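N-acetylglucosamine-6-phosphate deacetylase (Thermotoga maritima, PDB 1O12) probably catalyses the metal-dependent hydrolysis of N-acetylglucosamine-6-phosphate to glucosamine-6-phosphate and acetate, as a NagA-type member of the amidohydrolase family. Local coordinates at residues E237-D241 / G242-S246; R247-V250 / K251-Y254; L305-S308 / Q309-N313; T318-S321 / I322-A326. One frame throughout, in Å; residues are numbered along the deposited sequence.

Contact 1: E237-D241 / G242-S246; sequences ELICD and GVHLS
Asp-241 turns its carboxylate onto the loop that follows it and accepts three N-H groups there. OD1 receives His-244 ND1 at 2.6 Å through its syn lone pair, lying 16° out of the imidazole plane. OD2 takes two backbone donors: His-244 N at 2.8 Å, on the syn side, and Val-243 N, which meets OD2 from well above the carboxylate plane, at 2.9 Å. With chi1 at 57°, CG stands between the backbone N and the carbonyl carbon, which swings both oxygens over the turn. Bonds to the two oxygens should fix the carboxylate's rotation and the imidazole's orientation together. The tight part is buried. Ile-239 CD1 sits over one face of the His-244 ring, 3.8 Å from its centroid, a CH-pi contact displaced toward the rim, while Leu-245 CD1 presses on Ile-239 O at 3.5 Å. Leu-238 CD2 and Leu-245 CD2 meet less closely, at 4.2 Å. The more open side is the partly exposed bend at Gly-242, where phi is positive, and Val-243, whose side chain packs on Arg-220 of the second subunit. His-244 is predicted to bind substrate, and Ile-239 also touches Asp-267, the predicted proton donor/acceptor. Strand 235-239, from which the loop springs, lies between parallel strands 206-207 and 262-265, and helix 247-257 packs on Leu-238 and Leu-245.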
ATOM      1  N   GLU A 237      -4.769  -0.314  13.633  1.00 31.46           N
ATOM      2  CA  GLU A 237      -4.097   0.232  14.783  1.00 33.22           C
ATOM      3  C   GLU A 237      -2.586   0.103  14.518  1.00 31.88           C
ATOM      4  O   GLU A 237      -2.140  -0.854  13.918  1.00 31.82           O
ATOM      5  CB  GLU A 237      -4.589  -0.433  16.096  1.00 34.69           C
ATOM      6  CG  GLU A 237      -4.098  -1.796  16.438  1.00 35.62           C
ATOM      7  CD  GLU A 237      -4.697  -2.334  17.749  1.00 37.99           C
ATOM      8  OE1 GLU A 237      -4.094  -3.263  18.313  1.00 38.63           O
ATOM      9  OE2 GLU A 237      -5.766  -1.861  18.215  1.00 38.73           O
ATOM     10  N   LEU A 238      -1.820   1.107  14.920  1.00 31.55           N
ATOM     11  CA  LEU A 238      -0.385   1.114  14.699  1.00 30.88           C
ATOM     12  C   LEU A 238       0.424   1.383  15.980  1.00 29.98           C
ATOM     13  O   LEU A 238       0.110   2.293  16.735  1.00 29.18           O
ATOM     14  CB  LEU A 238      -0.020   2.205  13.697  1.00 29.86           C
ATOM     15  CG  LEU A 238      -0.669   2.438  12.340  1.00 31.47           C
ATOM     16  CD1 LEU A 238       0.133   3.568  11.658  1.00 29.52           C
ATOM     17  CD2 LEU A 238      -0.672   1.165  11.469  1.00 32.08           C
ATOM     18  N   ILE A 239       1.470   0.604  16.218  1.00 28.86           N
ATOM     19  CA  ILE A 239       2.317   0.839  17.384  1.00 29.28           C
ATOM     20  C   ILE A 239       3.489   1.706  16.914  1.00 30.77           C
ATOM     21  O   ILE A 239       4.392   1.193  16.264  1.00 31.06           O
ATOM     22  CB  ILE A 239       2.859  -0.484  17.958  1.00 27.72           C
ATOM     23  CG1 ILE A 239       1.700  -1.356  18.442  1.00 27.26           C
ATOM     24  CG2 ILE A 239       3.858  -0.200  19.096  1.00 25.65           C
ATOM     25  CD1 ILE A 239       2.075  -2.820  18.612  1.00 28.54           C
ATOM     26  N   CYS A 240       3.488   3.004  17.231  1.00 31.38           N
ATOM     27  CA  CYS A 240       4.557   3.879  16.766  1.00 34.05           C
ATOM     28  C   CYS A 240       5.800   4.011  17.602  1.00 34.26           C
ATOM     29  O   CYS A 240       6.163   5.109  18.005  1.00 33.63           O
ATOM     30  CB  CYS A 240       4.023   5.262  16.501  1.00 35.73           C
ATOM     31  SG  CYS A 240       2.915   5.216  15.160  1.00 45.57           S
ATOM     32  N   ASP A 241       6.474   2.892  17.806  1.00 36.00           N
ATOM     33  CA  ASP A 241       7.669   2.853  18.610  1.00 39.30           C
ATOM     34  C   ASP A 241       8.935   2.741  17.783  1.00 40.11           C
ATOM     35  O   ASP A 241      10.028   2.652  18.335  1.00 41.08           O
ATOM     36  CB  ASP A 241       7.604   1.688  19.596  1.00 39.12           C
ATOM     37  CG  ASP A 241       7.414   0.354  18.914  1.00 40.90           C
ATOM     38  OD1 ASP A 241       7.287  -0.645  19.653  1.00 43.48           O
ATOM     39  OD2 ASP A 241       7.389   0.288  17.663  1.00 40.10           O
ATOM     40  N   GLY A 242       8.783   2.738  16.466  1.00 41.15           N
ATOM     41  CA  GLY A 242       9.939   2.642  15.588  1.00 41.16           C
ATOM     42  C   GLY A 242      10.461   1.231  15.416  1.00 42.10           C
ATOM     43  O   GLY A 242      11.338   0.995  14.583  1.00 41.77           O
ATOM     44  N   VAL A 243       9.922   0.300  16.201  1.00 41.67           N
ATOM     45  CA  VAL A 243      10.320  -1.096  16.133  1.00 41.59           C
ATOM     46  C   VAL A 243       9.235  -1.992  15.503  1.00 41.44           C
ATOM     47  O   VAL A 243       9.534  -2.757  14.583  1.00 41.03           O
ATOM     48  CB  VAL A 243      10.678  -1.598  17.541  1.00 42.69           C
ATOM     49  CG1 VAL A 243      11.236  -3.014  17.477  1.00 40.73           C
ATOM     50  CG2 VAL A 243      11.685  -0.629  18.167  1.00 42.42           C
ATOM     51  N   HIS A 244       7.991  -1.921  16.001  1.00 40.60           N
ATOM     52  CA  HIS A 244       6.901  -2.719  15.422  1.00 37.72           C
ATOM     53  C   HIS A 244       6.695  -2.340  13.951  1.00 37.16           C
ATOM     54  O   HIS A 244       6.244  -3.160  13.148  1.00 38.05           O
ATOM     55  CB  HIS A 244       5.613  -2.540  16.210  1.00 37.58           C
ATOM     56  CG  HIS A 244       5.610  -3.273  17.516  1.00 38.23           C
ATOM     57  ND1 HIS A 244       6.351  -2.856  18.603  1.00 36.97           N
ATOM     58  CD2 HIS A 244       5.027  -4.438  17.879  1.00 35.49           C
ATOM     59  CE1 HIS A 244       6.228  -3.736  19.576  1.00 35.01           C
ATOM     60  NE2 HIS A 244       5.431  -4.705  19.163  1.00 37.45           N
ATOM     61  N   LEU A 245       7.019  -1.095  13.617  1.00 35.70           N
ATOM     62  CA  LEU A 245       6.990  -0.593  12.241  1.00 36.27           C
ATOM     63  C   LEU A 245       8.151   0.388  12.134  1.00 36.33           C
ATOM     64  O   LEU A 245       8.470   1.099  13.102  1.00 35.16           O
ATOM     65  CB  LEU A 245       5.740   0.203  11.911  1.00 36.24           C
ATOM     66  CG  LEU A 245       4.350  -0.385  11.872  1.00 37.56           C
ATOM     67  CD1 LEU A 245       3.872  -0.635  13.280  1.00 35.36           C
ATOM     68  CD2 LEU A 245       3.437   0.642  11.170  1.00 37.95           C
ATOM     69  N   SER A 246       8.784   0.454  10.974  1.00 35.14           N
ATOM     70  CA  SER A 246       9.861   1.418  10.831  1.00 34.25           C
ATOM     71  C   SER A 246       9.195   2.739  10.477  1.00 35.27           C
ATOM     72  O   SER A 246       8.018   2.777  10.082  1.00 35.56           O
ATOM     73  CB  SER A 246      10.813   1.009   9.708  1.00 33.65           C
ATOM     74  OG  SER A 246      10.160   0.977   8.443  1.00 32.70           O
TER

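Contact 2: R247-V250 / K251-Y254; sequences REMV and KLVY
Lys-251 carries the end of its side chain across that of Arg-247 at a slant, one helical turn on, NZ and CE both meeting Arg-247 CD, with CE at 3.5 Å from it. A bend at chi3 (-58°) turns the last part of the lysine chain back toward the start of the helix, and NZ arrives at the edge of the guanidinium, near its plane, 3.6 Å from Arg-247 NH2. On another side of the helix, selenomethionine Met-249 makes the apolar contacts: its SE lies 4.2 Å from Val-253 CG2 and 4.3 Å from Leu-252 CD2, ordinary van der Waals contact. The backbone evidence for regular alpha-helix is four successive i to i+4 bonds, from Lys-251 N to Arg-247 O through Tyr-254 N to Val-250 O; the shortest joins Val-253 N to Met-249 O at 2.7 Å. This is the helix of the beta-alpha-beta unit that links strands 235-239 and 262-265. Val-253 turns to Leu-236 and Leu-238 of the first strand, whereas Leu-252 packs on Leu-217 of the second subunit. Tyr-254 has its CB 3.3 Å from Val-250 O, and its hydroxyl reaches Glu-324. Chemically, the Arg-247 and Lys-251 pair brings like charges together, so their contact is probably mildly repulsive; Glu-248 OE2, 5.2 Å from Lys-251 NZ, may soften this without forming a salt bridge.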
ATOM      1  N   ARG A 247       9.940   3.824  10.604  1.00 36.68           N
ATOM      2  CA  ARG A 247       9.404   5.116  10.248  1.00 37.56           C
ATOM      3  C   ARG A 247       8.903   5.072   8.769  1.00 36.32           C
ATOM      4  O   ARG A 247       7.843   5.598   8.453  1.00 34.40           O
ATOM      5  CB  ARG A 247      10.478   6.196  10.495  1.00 40.41           C
ATOM      6  CG  ARG A 247      11.115   6.816   9.243  1.00 47.07           C
ATOM      7  CD  ARG A 247      10.926   8.347   9.174  1.00 49.97           C
ATOM      8  NE  ARG A 247      11.559   9.029  10.306  1.00 53.71           N
ATOM      9  CZ  ARG A 247      11.380  10.320  10.608  1.00 55.52           C
ATOM     10  NH1 ARG A 247      12.007  10.855  11.666  1.00 53.88           N
ATOM     11  NH2 ARG A 247      10.569  11.076   9.862  1.00 54.67           N
ATOM     12  N   GLU A 248       9.629   4.418   7.869  1.00 35.85           N
ATOM     13  CA  GLU A 248       9.155   4.352   6.486  1.00 37.60           C
ATOM     14  C   GLU A 248       7.782   3.648   6.364  1.00 36.78           C
ATOM     15  O   GLU A 248       6.919   4.113   5.629  1.00 34.18           O
ATOM     16  CB  GLU A 248      10.176   3.649   5.596  1.00 40.28           C
ATOM     17  CG  GLU A 248      11.515   4.337   5.566  1.00 45.95           C
ATOM     18  CD  GLU A 248      12.251   4.237   6.911  1.00 50.41           C
ATOM     19  OE1 GLU A 248      12.318   3.114   7.474  1.00 49.96           O
ATOM     20  OE2 GLU A 248      12.776   5.281   7.393  1.00 52.77           O
HETATM   21  N   MSE A 249       7.584   2.537   7.074  1.00 36.42           N
HETATM   22  CA  MSE A 249       6.307   1.822   7.040  1.00 37.54           C
HETATM   23  C   MSE A 249       5.158   2.717   7.492  1.00 36.21           C
HETATM   24  O   MSE A 249       4.114   2.809   6.825  1.00 32.79           O
HETATM   25  CB  MSE A 249       6.332   0.615   7.967  1.00 43.72           C
HETATM   26  CG  MSE A 249       6.042  -0.709   7.286  1.00 52.67           C
HETATM   27 SE   MSE A 249       4.471  -0.790   6.096  1.00 63.79          SE
HETATM   28  CE  MSE A 249       4.205  -2.733   6.172  1.00 60.43           C
ATOM     29  N   VAL A 250       5.352   3.334   8.657  1.00 33.07           N
ATOM     30  CA  VAL A 250       4.373   4.245   9.209  1.00 32.37           C
ATOM     31  C   VAL A 250       4.060   5.303   8.156  1.00 32.80           C
ATOM     32  O   VAL A 250       2.892   5.629   7.910  1.00 32.68           O
ATOM     33  CB  VAL A 250       4.910   4.975  10.481  1.00 31.78           C
ATOM     34  CG1 VAL A 250       3.897   6.010  10.943  1.00 27.39           C
ATOM     35  CG2 VAL A 250       5.184   3.972  11.581  1.00 30.22           C
ATOM     36  N   LYS A 251       5.104   5.861   7.550  1.00 33.02           N
ATOM     37  CA  LYS A 251       4.905   6.875   6.524  1.00 34.84           C
ATOM     38  C   LYS A 251       4.065   6.327   5.377  1.00 33.04           C
ATOM     39  O   LYS A 251       3.238   7.039   4.823  1.00 33.75           O
ATOM     40  CB  LYS A 251       6.235   7.367   5.989  1.00 37.85           C
ATOM     41  CG  LYS A 251       6.243   8.848   5.659  1.00 43.98           C
ATOM     42  CD  LYS A 251       7.688   9.370   5.473  1.00 49.63           C
ATOM     43  CE  LYS A 251       8.541   9.127   6.735  1.00 53.44           C
ATOM     44  NZ  LYS A 251       9.972   9.576   6.611  1.00 57.14           N
ATOM     45  N   LEU A 252       4.281   5.061   5.034  1.00 31.05           N
ATOM     46  CA  LEU A 252       3.526   4.400   3.972  1.00 29.96           C
ATOM     47  C   LEU A 252       2.063   4.175   4.389  1.00 29.59           C
ATOM     48  O   LEU A 252       1.136   4.531   3.657  1.00 30.95           O
ATOM     49  CB  LEU A 252       4.178   3.058   3.610  1.00 27.66           C
ATOM     50  CG  LEU A 252       3.455   2.199   2.559  1.00 28.69           C
ATOM     51  CD1 LEU A 252       3.095   3.060   1.312  1.00 23.35           C
ATOM     52  CD2 LEU A 252       4.340   0.995   2.192  1.00 24.81           C
ATOM     53  N   VAL A 253       1.843   3.601   5.560  1.00 28.52           N
ATOM     54  CA  VAL A 253       0.468   3.380   5.998  1.00 28.27           C
ATOM     55  C   VAL A 253      -0.268   4.724   6.060  1.00 28.31           C
ATOM     56  O   VAL A 253      -1.437   4.842   5.651  1.00 28.09           O
ATOM     57  CB  VAL A 253       0.401   2.699   7.365  1.00 24.86           C
ATOM     58  CG1 VAL A 253      -1.045   2.607   7.805  1.00 26.18           C
ATOM     59  CG2 VAL A 253       1.021   1.326   7.282  1.00 24.26           C
ATOM     60  N   TYR A 254       0.420   5.749   6.544  1.00 28.36           N
ATOM     61  CA  TYR A 254      -0.211   7.061   6.623  1.00 30.02           C
ATOM     62  C   TYR A 254      -0.609   7.530   5.218  1.00 30.27           C
ATOM     63  O   TYR A 254      -1.746   7.966   4.992  1.00 31.46           O
ATOM     64  CB  TYR A 254       0.728   8.054   7.277  1.00 28.48           C
ATOM     65  CG  TYR A 254       0.279   9.479   7.137  1.00 29.40           C
ATOM     66  CD1 TYR A 254      -0.969   9.894   7.618  1.00 27.35           C
ATOM     67  CD2 TYR A 254       1.117  10.434   6.543  1.00 27.26           C
ATOM     68  CE1 TYR A 254      -1.369  11.219   7.519  1.00 24.84           C
ATOM     69  CE2 TYR A 254       0.730  11.757   6.441  1.00 25.51           C
ATOM     70  CZ  TYR A 254      -0.509  12.151   6.930  1.00 26.40           C
ATOM     71  OH  TYR A 254      -0.858  13.483   6.864  1.00 25.87           O
TER

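Contact 3: L305-S308 / Q309-N313; sequences LFFS and QAVKN
Leu-305 supplies much of the apolar contact by folding its branches onto the first turn of the helix that follows. With CG trans to the backbone N (chi1 -178°), CD1 reaches Gln-309 CB at 3.8 Å and CD2 reaches Ala-310 CB at 3.9 Å; CD1 also touches the amide nitrogen of Asn-313, the two side chains running past each other in opposite directions. Replacing Leu-305 with alanine would probably open a gap beside Ala-310 and leave the Asn-313 amide without its apolar neighbour. A second apolar pair lies further round the helix, where Val-311 CG2 approaches Phe-307 CE1 obliquely at 3.7 Å, and the Phe-307 ring also meets Phe-57. Phe-306 is the N-cap of helix 307-318, part of the amidohydrolase domain, whose family belongs to the TIM-barrel clan. Backbone bonds document this start: Phe-306 O accepts Ala-310 N at 3.0 Å and, more weakly, Gln-309 N, and Val-311 N bonds to Phe-307 O at 3.1 Å. Ser-308 N, at the helix start, is bonded by Gln-85. Among side-chain bonds, Gln-309 NE2 donates to Asn-313 OD1 at 3.2 Å, nearly straight at 163°. OD1 lies in the Gln-309 amide plane, yet the donor stands 56° out of the Asn-313 carbonyl plane. The other end of that amide, Asn-313 ND2, bonds to Cys-240 O.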
ATOM      1  N   LEU A 305       6.280   1.583  24.972  1.00 36.88           N
ATOM      2  CA  LEU A 305       5.879   2.863  24.422  1.00 34.73           C
ATOM      3  C   LEU A 305       4.829   3.579  25.278  1.00 34.32           C
ATOM      4  O   LEU A 305       3.781   3.009  25.549  1.00 33.85           O
ATOM      5  CB  LEU A 305       5.325   2.611  23.018  1.00 33.53           C
ATOM      6  CG  LEU A 305       4.879   3.817  22.193  1.00 34.25           C
ATOM      7  CD1 LEU A 305       6.051   4.729  21.934  1.00 32.98           C
ATOM      8  CD2 LEU A 305       4.284   3.330  20.896  1.00 32.28           C
ATOM      9  N   PHE A 306       5.112   4.806  25.719  1.00 33.51           N
ATOM     10  CA  PHE A 306       4.131   5.582  26.487  1.00 33.36           C
ATOM     11  C   PHE A 306       3.215   6.224  25.451  1.00 31.89           C
ATOM     12  O   PHE A 306       3.683   6.631  24.391  1.00 31.76           O
ATOM     13  CB  PHE A 306       4.785   6.686  27.329  1.00 34.44           C
ATOM     14  CG  PHE A 306       5.459   6.194  28.584  1.00 38.32           C
ATOM     15  CD1 PHE A 306       5.186   4.937  29.104  1.00 38.10           C
ATOM     16  CD2 PHE A 306       6.362   7.016  29.274  1.00 39.97           C
ATOM     17  CE1 PHE A 306       5.793   4.503  30.283  1.00 39.52           C
ATOM     18  CE2 PHE A 306       6.972   6.579  30.458  1.00 38.53           C
ATOM     19  CZ  PHE A 306       6.684   5.328  30.956  1.00 39.50           C
ATOM     20  N   PHE A 307       1.920   6.322  25.734  1.00 31.68           N
ATOM     21  CA  PHE A 307       1.028   6.886  24.742  1.00 30.30           C
ATOM     22  C   PHE A 307       1.542   8.225  24.254  1.00 32.56           C
ATOM     23  O   PHE A 307       1.570   8.504  23.051  1.00 32.82           O
ATOM     24  CB  PHE A 307      -0.382   7.047  25.273  1.00 26.46           C
ATOM     25  CG  PHE A 307      -1.398   7.166  24.177  1.00 25.50           C
ATOM     26  CD1 PHE A 307      -1.650   8.393  23.575  1.00 24.37           C
ATOM     27  CD2 PHE A 307      -2.028   6.026  23.680  1.00 24.19           C
ATOM     28  CE1 PHE A 307      -2.511   8.476  22.485  1.00 24.73           C
ATOM     29  CE2 PHE A 307      -2.890   6.086  22.598  1.00 24.87           C
ATOM     30  CZ  PHE A 307      -3.136   7.311  21.992  1.00 26.28           C
ATOM     31  N   SER A 308       1.954   9.056  25.196  1.00 33.83           N
ATOM     32  CA  SER A 308       2.484  10.378  24.870  1.00 34.85           C
ATOM     33  C   SER A 308       3.601  10.329  23.816  1.00 34.44           C
ATOM     34  O   SER A 308       3.673  11.201  22.940  1.00 36.41           O
ATOM     35  CB  SER A 308       3.016  11.037  26.134  1.00 34.52           C
ATOM     36  OG  SER A 308       3.334  12.375  25.880  1.00 39.84           O
ATOM     37  N   GLN A 309       4.469   9.322  23.909  1.00 33.16           N
ATOM     38  CA  GLN A 309       5.573   9.178  22.975  1.00 32.35           C
ATOM     39  C   GLN A 309       5.028   8.733  21.630  1.00 31.80           C
ATOM     40  O   GLN A 309       5.537   9.124  20.589  1.00 33.27           O
ATOM     41  CB  GLN A 309       6.592   8.161  23.496  1.00 34.24           C
ATOM     42  CG  GLN A 309       7.937   8.194  22.746  1.00 36.15           C
ATOM     43  CD  GLN A 309       8.566   9.587  22.753  1.00 36.99           C
ATOM     44  OE1 GLN A 309       8.820  10.156  23.812  1.00 37.78           O
ATOM     45  NE2 GLN A 309       8.814  10.139  21.565  1.00 36.33           N
ATOM     46  N   ALA A 310       3.973   7.927  21.669  1.00 30.28           N
ATOM     47  CA  ALA A 310       3.324   7.443  20.468  1.00 27.96           C
ATOM     48  C   ALA A 310       2.888   8.632  19.623  1.00 28.51           C
ATOM     49  O   ALA A 310       3.112   8.656  18.417  1.00 28.26           O
ATOM     50  CB  ALA A 310       2.133   6.610  20.828  1.00 24.37           C
ATOM     51  N   VAL A 311       2.276   9.624  20.255  1.00 28.59           N
ATOM     52  CA  VAL A 311       1.806  10.794  19.534  1.00 29.00           C
ATOM     53  C   VAL A 311       2.955  11.589  18.914  1.00 30.74           C
ATOM     54  O   VAL A 311       2.893  11.987  17.728  1.00 29.06           O
ATOM     55  CB  VAL A 311       0.971  11.707  20.460  1.00 29.62           C
ATOM     56  CG1 VAL A 311       0.553  12.985  19.731  1.00 27.06           C
ATOM     57  CG2 VAL A 311      -0.261  10.946  20.921  1.00 28.93           C
ATOM     58  N   LYS A 312       4.009  11.795  19.700  1.00 31.17           N
ATOM     59  CA  LYS A 312       5.142  12.552  19.206  1.00 32.35           C
ATOM     60  C   LYS A 312       5.749  11.811  18.027  1.00 33.68           C
ATOM     61  O   LYS A 312       6.044  12.420  16.988  1.00 33.14           O
ATOM     62  CB  LYS A 312       6.203  12.732  20.289  1.00 32.59           C
ATOM     63  CG  LYS A 312       5.813  13.641  21.449  1.00 36.24           C
ATOM     64  CD  LYS A 312       7.056  14.109  22.214  1.00 38.94           C
ATOM     65  CE  LYS A 312       6.751  14.538  23.645  1.00 40.63           C
ATOM     66  NZ  LYS A 312       6.464  13.366  24.562  1.00 44.19           N
ATOM     67  N   ASN A 313       5.920  10.497  18.189  1.00 32.94           N
ATOM     68  CA  ASN A 313       6.536   9.691  17.153  1.00 33.82           C
ATOM     69  C   ASN A 313       5.758   9.793  15.875  1.00 34.94           C
ATOM     70  O   ASN A 313       6.317  10.138  14.830  1.00 37.90           O
ATOM     71  CB  ASN A 313       6.650   8.200  17.558  1.00 35.08           C
ATOM     72  CG  ASN A 313       7.780   7.930  18.550  1.00 34.35           C
ATOM     73  OD1 ASN A 313       8.695   8.735  18.717  1.00 34.60           O
ATOM     74  ND2 ASN A 313       7.723   6.782  19.202  1.00 35.48           N
TER

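Contact 4: T318-S321 / I322-A326; sequences TGCS and ITELA
Glu-324 OE1 is held at the start of helix 322-336 by Ser-321 N, which donates at 2.5 Å in a nearly straight bond (175°) that meets the oxygen almost in line with CD-OE1. Ser-321 OG lies 3.0 Å from the same OE1, although the destination of its proton is not settled. In return, Glu-324 N donates to Ser-321 OG at 3.2 Å. These reciprocal bonds define a capping box with Ser-321 as N-cap. Its OG is placed by chi1 of 68°, which sets it between the backbone N and the carbonyl carbon. The first helical bond, Leu-325 N to Ser-321 O at 3.1 Å, extends the pattern. Cys-320 packs against the Glu-324 side chain: its CB touches the carboxylate, and its SG lies 3.7 Å from Leu-325 CG. The preceding residues form an ST turn, Thr-318 OG1 accepting from Cys-320 N at 3.0 Å, so the short link from helix 307-318 carries side-chain bonds to backbone N-H groups at both ends. Glu-324 OE2 is hydrogen-bonded to Tyr-254 of helix 247-257. With alanine in place of Glu-324, Ser-321 N is likely to lose its acceptor and the Tyr-254 hydroxyl its mate. The chemistry suggests that the helix N-terminus and these partners favour the ionised carboxylate, its negative charge probably also well placed against the helix dipole.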
ATOM      1  N   THR A 318       5.364  11.175  10.212  1.00 36.06           N
ATOM      2  CA  THR A 318       4.529  11.604   9.109  1.00 35.27           C
ATOM      3  C   THR A 318       4.505  13.082   8.771  1.00 35.99           C
ATOM      4  O   THR A 318       4.237  13.450   7.634  1.00 36.25           O
ATOM      5  CB  THR A 318       3.048  11.180   9.337  1.00 35.85           C
ATOM      6  OG1 THR A 318       2.441  12.041  10.315  1.00 35.26           O
ATOM      7  CG2 THR A 318       2.966   9.734   9.814  1.00 34.29           C
ATOM      8  N   GLY A 319       4.759  13.937   9.748  1.00 35.06           N
ATOM      9  CA  GLY A 319       4.692  15.354   9.476  1.00 33.82           C
ATOM     10  C   GLY A 319       3.240  15.785   9.367  1.00 33.77           C
ATOM     11  O   GLY A 319       2.947  16.830   8.781  1.00 35.67           O
ATOM     12  N   CYS A 320       2.318  15.006   9.925  1.00 32.45           N
ATOM     13  CA  CYS A 320       0.894  15.364   9.851  1.00 32.69           C
ATOM     14  C   CYS A 320       0.577  16.566  10.738  1.00 32.16           C
ATOM     15  O   CYS A 320       1.411  17.021  11.519  1.00 35.00           O
ATOM     16  CB  CYS A 320       0.023  14.194  10.299  1.00 34.67           C
ATOM     17  SG  CYS A 320       0.189  13.911  12.085  1.00 34.51           S
ATOM     18  N   SER A 321      -0.636  17.081  10.631  1.00 32.26           N
ATOM     19  CA  SER A 321      -1.041  18.236  11.429  1.00 32.90           C
ATOM     20  C   SER A 321      -1.563  17.780  12.793  1.00 32.91           C
ATOM     21  O   SER A 321      -1.853  16.595  12.973  1.00 31.31           O
ATOM     22  CB  SER A 321      -2.148  18.988  10.721  1.00 33.40           C
ATOM     23  OG  SER A 321      -3.330  18.200  10.700  1.00 36.86           O
ATOM     24  N   ILE A 322      -1.687  18.721  13.738  1.00 32.83           N
ATOM     25  CA  ILE A 322      -2.200  18.395  15.056  1.00 32.10           C
ATOM     26  C   ILE A 322      -3.657  18.014  14.936  1.00 30.70           C
ATOM     27  O   ILE A 322      -4.168  17.301  15.757  1.00 32.15           O
ATOM     28  CB  ILE A 322      -2.049  19.537  16.037  1.00 33.10           C
ATOM     29  CG1 ILE A 322      -0.581  19.961  16.089  1.00 34.18           C
ATOM     30  CG2 ILE A 322      -2.448  19.059  17.438  1.00 34.05           C
ATOM     31  CD1 ILE A 322      -0.207  20.798  17.331  1.00 38.12           C
ATOM     32  N   THR A 323      -4.326  18.487  13.898  1.00 30.33           N
ATOM     33  CA  THR A 323      -5.711  18.088  13.673  1.00 30.94           C
ATOM     34  C   THR A 323      -5.784  16.597  13.300  1.00 32.36           C
ATOM     35  O   THR A 323      -6.708  15.903  13.695  1.00 34.04           O
ATOM     36  CB  THR A 323      -6.359  18.868  12.527  1.00 30.31           C
ATOM     37  OG1 THR A 323      -6.637  20.212  12.948  1.00 29.03           O
ATOM     38  CG2 THR A 323      -7.626  18.187  12.103  1.00 27.48           C
ATOM     39  N   GLU A 324      -4.821  16.107  12.533  1.00 31.07           N
ATOM     40  CA  GLU A 324      -4.822  14.707  12.149  1.00 32.12           C
ATOM     41  C   GLU A 324      -4.418  13.794  13.299  1.00 32.96           C
ATOM     42  O   GLU A 324      -4.864  12.636  13.362  1.00 33.53           O
ATOM     43  CB  GLU A 324      -3.859  14.472  10.989  1.00 34.18           C
ATOM     44  CG  GLU A 324      -4.302  15.046   9.656  1.00 33.91           C
ATOM     45  CD  GLU A 324      -3.128  15.131   8.717  1.00 35.94           C
ATOM     46  OE1 GLU A 324      -2.221  15.925   9.028  1.00 36.95           O
ATOM     47  OE2 GLU A 324      -3.087  14.402   7.696  1.00 34.21           O
ATOM     48  N   LEU A 325      -3.558  14.316  14.177  1.00 32.76           N
ATOM     49  CA  LEU A 325      -3.082  13.591  15.338  1.00 32.84           C
ATOM     50  C   LEU A 325      -4.230  13.380  16.305  1.00 32.54           C
ATOM     51  O   LEU A 325      -4.215  12.425  17.072  1.00 32.79           O
ATOM     52  CB  LEU A 325      -1.991  14.357  16.063  1.00 35.44           C
ATOM     53  CG  LEU A 325      -0.532  14.101  15.702  1.00 37.35           C
ATOM     54  CD1 LEU A 325       0.340  14.994  16.609  1.00 37.77           C
ATOM     55  CD2 LEU A 325      -0.189  12.632  15.874  1.00 34.65           C
ATOM     56  N   ALA A 326      -5.212  14.273  16.280  1.00 29.97           N
ATOM     57  CA  ALA A 326      -6.365  14.118  17.147  1.00 30.88           C
ATOM     58  C   ALA A 326      -7.209  12.924  16.688  1.00 30.69           C
ATOM     59  O   ALA A 326      -7.846  12.237  17.504  1.00 31.23           O
ATOM     60  CB  ALA A 326      -7.215  15.377  17.136  1.00 29.52           C
TER

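Overall arrangement
The contacts follow one another along the chain, all within the amidohydrolase range. Contacts 1 and 2 have centres 9 Å apart and share one beta-alpha-beta unit: contact 1 lies on strand 235-239 and the loop after it, contact 2 on the helix that follows, and both touch the second subunit. Contact 3, with its centre 10 Å from that of contact 1, is joined to it through Asn-313 and Cys-240. Contact 4 follows helix 307-318, its centre 13 Å from that of contact 3, and reaches contact 2 through Tyr-254 and Glu-324. Contact 4, away from the annotated sites, is thus linked through contacts 2 and 3 to the loop bearing His-244, a predicted substrate-binding residue.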